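Local coordinates for pyridoxamine 5'-phosphate oxidase (Burkholderia, PDB 4HMW) that catalyses FMN-dependent oxidations by molecular oxygen in the terminal steps of core phenazine biosynthesis, releasing hydrogen peroxide, at the interface of chains A and B. Numbering follows the deposited sequence. Chains: chain A/B, Pyridoxamine 5'-phosphate oxidase.

Contact 1: the interface of chains A and B. Residues chain A 142-145, 148, 155; chain B 214-215.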
# COMPACT_ATOMS: atom_id res chain seq x y z
N ALA A 142 1.30 -6.79 26.15
CA ALA A 142 2.36 -5.99 26.77
C ALA A 142 2.52 -4.61 26.10
O ALA A 142 2.82 -3.60 26.75
CB ALA A 142 3.68 -6.74 26.69
N SER A 143 2.37 -4.60 24.78
CA SER A 143 2.65 -3.42 23.96
C SER A 143 1.42 -2.55 23.75
O SER A 143 0.36 -3.06 23.49
CB SER A 143 3.18 -3.89 22.61
OG SER A 143 3.46 -2.77 21.78
N HIS A 144 1.59 -1.24 23.88
CA HIS A 144 0.57 -0.29 23.48
C HIS A 144 0.97 0.26 22.12
O HIS A 144 1.73 1.23 22.01
CB HIS A 144 0.42 0.79 24.55
CG HIS A 144 -0.10 0.25 25.86
ND1 HIS A 144 -1.43 0.27 26.19
CD2 HIS A 144 0.53 -0.35 26.89
CE1 HIS A 144 -1.60 -0.27 27.38
NE2 HIS A 144 -0.42 -0.65 27.83
N GLN A 145 0.46 -0.41 21.10
CA GLN A 145 0.86 -0.22 19.74
C GLN A 145 0.89 1.25 19.33
O GLN A 145 -0.09 1.97 19.47
CB GLN A 145 -0.07 -1.04 18.83
CG GLN A 145 0.35 -1.09 17.38
CD GLN A 145 -0.62 -1.93 16.55
OE1 GLN A 145 -1.80 -1.59 16.40
NE2 GLN A 145 -0.13 -3.08 16.06
N GLU A 148 4.88 5.85 22.16
CA GLU A 148 6.32 5.94 22.26
C GLU A 148 6.86 4.79 23.11
O GLU A 148 6.31 4.44 24.16
CB GLU A 148 6.73 7.28 22.85
CG GLU A 148 8.24 7.41 22.90
CD GLU A 148 8.77 8.83 23.17
OE1 GLU A 148 7.98 9.74 23.48
OE2 GLU A 148 9.99 9.04 23.04
N LEU A 155 9.99 -3.64 27.96
CA LEU A 155 8.84 -4.17 27.23
C LEU A 155 9.07 -5.65 26.91
O LEU A 155 8.16 -6.45 27.03
CB LEU A 155 8.57 -3.33 25.97
CG LEU A 155 7.47 -3.87 25.04
CD1 LEU A 155 6.15 -4.06 25.77
CD2 LEU A 155 7.28 -2.95 23.83
N GLN B 214 6.21 1.59 20.05
CA GLN B 214 5.85 0.23 20.46
C GLN B 214 5.19 -0.52 19.30
O GLN B 214 4.49 0.07 18.49
CB GLN B 214 4.94 0.27 21.68
CG GLN B 214 5.60 0.88 22.93
CD GLN B 214 4.69 0.90 24.12
OE1 GLN B 214 4.10 -0.12 24.49
NE2 GLN B 214 4.56 2.06 24.76
N PRO B 215 5.48 -1.82 19.17
CA PRO B 215 4.99 -2.63 18.06
C PRO B 215 3.51 -3.00 18.11
O PRO B 215 2.93 -3.27 17.02
CB PRO B 215 5.80 -3.91 18.19
CG PRO B 215 6.17 -4.00 19.64
CD PRO B 215 6.36 -2.57 20.07
OXT PRO B 215 2.89 -3.05 19.21
O HOH W 1 3.84 -1.09 26.95
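B:Pro215, the last residue of its chain, presents its terminal carboxylate to A:Ser143 and A:Gln145, an example of a C-terminus used as a docking element in a flavoprotein dimer of the pyridoxamine 5'-phosphate oxidase family. Hydrogen bonds from side chains divide the two carboxylate oxygens between them. The hydroxyl OG of A:Ser143 donates to OXT of B:Pro215 at 2.6 Å; with chi1 at 179° the hydroxyl swings away from its own main-chain nitrogen and toward the chain end. The other oxygen, O of B:Pro215, takes a longer bond of 3.2 Å from the carboxamide nitrogen NE2 of A:Gln145. This oxygen lies almost exactly in the plane of the glutamine amide, and the extended side chain carries CB and CG along the carboxylate before NE2 reaches it. Two donors on separate oxygens should limit rotation of the carboxylate.

A second set of bonds joins a side-chain amide to main chain. B:Gln214 behaves like a short piece of backbone: its OE1 accepts from the backbone N of A:His144 at 2.8 Å, and its NE2 donates to the carbonyl O of A:Glu148 at 3.0 Å. Both bonds are nearly straight at hydrogen, yet in each the donor stands well above the plane of the accepting carbonyl, by 47°. The amide thus spans two points of the loop that follows helix 134-142, and its opposed donor and acceptor fix which way round it sits. One water extends the network, bonded to OE1 of B:Gln214 and to O of A:Ala142 at the end of that helix.

Apolar packing adds to the polar bonds. A:Leu155, on helix 152-164, and the proline ring reach toward each other, with CD2 of A:Leu155 3.9 Å from CD of B:Pro215.

Contact 2: the interface of chains A and B. Residues chain A 62, 87; chain B 97, 183-184.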
# COMPACT_ATOMS: atom_id res chain seq x y z
N ARG A 62 -4.26 14.40 6.07
CA ARG A 62 -3.01 13.62 6.03
C ARG A 62 -3.31 12.11 6.05
O ARG A 62 -4.11 11.61 6.85
CB ARG A 62 -2.09 13.97 7.19
CG ARG A 62 -1.49 15.36 7.13
CD ARG A 62 -0.76 15.69 8.38
NE ARG A 62 -1.67 15.89 9.51
CZ ARG A 62 -1.33 15.82 10.80
NH1 ARG A 62 -0.08 15.53 11.18
NH2 ARG A 62 -2.27 16.07 11.72
N ARG A 87 -2.16 4.40 16.01
CA ARG A 87 -2.34 5.53 15.12
C ARG A 87 -3.46 5.27 14.11
O ARG A 87 -4.30 6.15 13.88
CB ARG A 87 -1.01 5.88 14.48
CG ARG A 87 -0.98 7.16 13.66
CD ARG A 87 -1.03 6.86 12.22
NE ARG A 87 -0.83 8.09 11.47
CZ ARG A 87 0.37 8.64 11.26
NH1 ARG A 87 1.47 8.04 11.70
NH2 ARG A 87 0.46 9.76 10.58
N TRP B 97 -2.31 15.75 -0.26
CA TRP B 97 -1.71 14.77 0.64
C TRP B 97 -1.61 13.40 -0.04
O TRP B 97 -2.50 12.99 -0.81
CB TRP B 97 -2.53 14.65 1.92
CG TRP B 97 -2.75 15.89 2.74
CD1 TRP B 97 -3.96 16.51 2.92
CD2 TRP B 97 -1.80 16.65 3.50
NE1 TRP B 97 -3.82 17.59 3.76
CE2 TRP B 97 -2.50 17.71 4.12
CE3 TRP B 97 -0.42 16.54 3.73
CZ2 TRP B 97 -1.88 18.64 4.96
CZ3 TRP B 97 0.20 17.48 4.57
CH2 TRP B 97 -0.53 18.53 5.15
N HIS B 183 6.64 14.72 4.98
CA HIS B 183 6.68 15.39 6.29
C HIS B 183 6.74 14.36 7.42
O HIS B 183 6.86 14.74 8.60
CB HIS B 183 5.45 16.29 6.51
CG HIS B 183 4.16 15.55 6.52
ND1 HIS B 183 3.34 15.49 5.42
CD2 HIS B 183 3.54 14.84 7.50
CE1 HIS B 183 2.28 14.75 5.71
NE2 HIS B 183 2.38 14.35 6.96
N GLU B 184 6.64 13.08 7.08
CA GLU B 184 6.67 12.02 8.09
C GLU B 184 7.13 10.75 7.40
O GLU B 184 6.69 10.47 6.30
CB GLU B 184 5.29 11.80 8.73
CG GLU B 184 5.29 10.71 9.79
CD GLU B 184 3.90 10.48 10.42
OE1 GLU B 184 3.82 9.69 11.39
OE2 GLU B 184 2.89 11.09 9.97
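A:Arg87 and B:Glu184 approach from opposite directions and meet end-on, a textbook bidentate salt bridge set in the subunit interface of a pyridoxamine 5'-phosphate oxidase-type flavoprotein. The terminal nitrogens of the guanidinium take one carboxylate oxygen each: NH1 of A:Arg87 donates to OE1 of B:Glu184 at 2.9 Å, and NH2 of A:Arg87 to OE2 at 2.8 Å. Both oxygens are met on their syn sides and lie close to the guanidinium plane, so the pairing is good from the arginine's side. Seen from the glutamate it is less flat, because the two planes are turned 24° against each other. The chains reach this meeting differently. B:Glu184 is fully extended (chi1 180°) from the start of strand 184-189, whereas A:Arg87, the first residue of helix 87-95, bends at its second torsion (chi2 -103°) to bring its end round to the carboxylate. Since A:Arg87 is also an FMN-binding residue, B:Glu184 of the partner subunit may act as a second-shell residue that helps to position it.

A:Arg62 is used quite differently: its aliphatic stem, rather than its guanidinium, makes the close contacts. It runs alongside B:Trp97, the two side chains pointing the same way, and lays CG over one face of the indole, 3.6 Å from the centroid of the six-membered ring, as a CH-pi contact. Its backbone N and CA lie over the five-membered part of the same indole. B:His183 meets the arginine obliquely, with NE2 3.7 Å from CD of A:Arg62. Indole and imidazole thus meet the stem on two neighbouring sides, roughly at right angles, the indole under CG and the imidazole beside CD. Beyond CG the chain, bent at its third torsion, leads the guanidinium away from the indole face. That group makes no salt bridge with B:Glu184: NH1 of A:Arg62 is 5.5 Å from OE2 of B:Glu184, where at most a weak long-range attraction might be expected.

About 21 Å separates the centres of contact 1 and contact 2, measured between their C-alpha atoms. They share no residue, but both use C-terminal parts of chain B, the chain end in contact 1 and B:His183 with the start of strand 184-189 in contact 2, all of these within the family's C-terminal dimerisation region; B:Trp97 of strand 97-104 joins in at contact 2. Each also includes an FMN-binding residue of chain A, A:Gln145 and A:Arg87 respectively, which suggests that dimer assembly and cofactor-site order are coupled. Two-fold symmetry repeats both contacts with the chains exchanged, so each subunit contributes to and receives both.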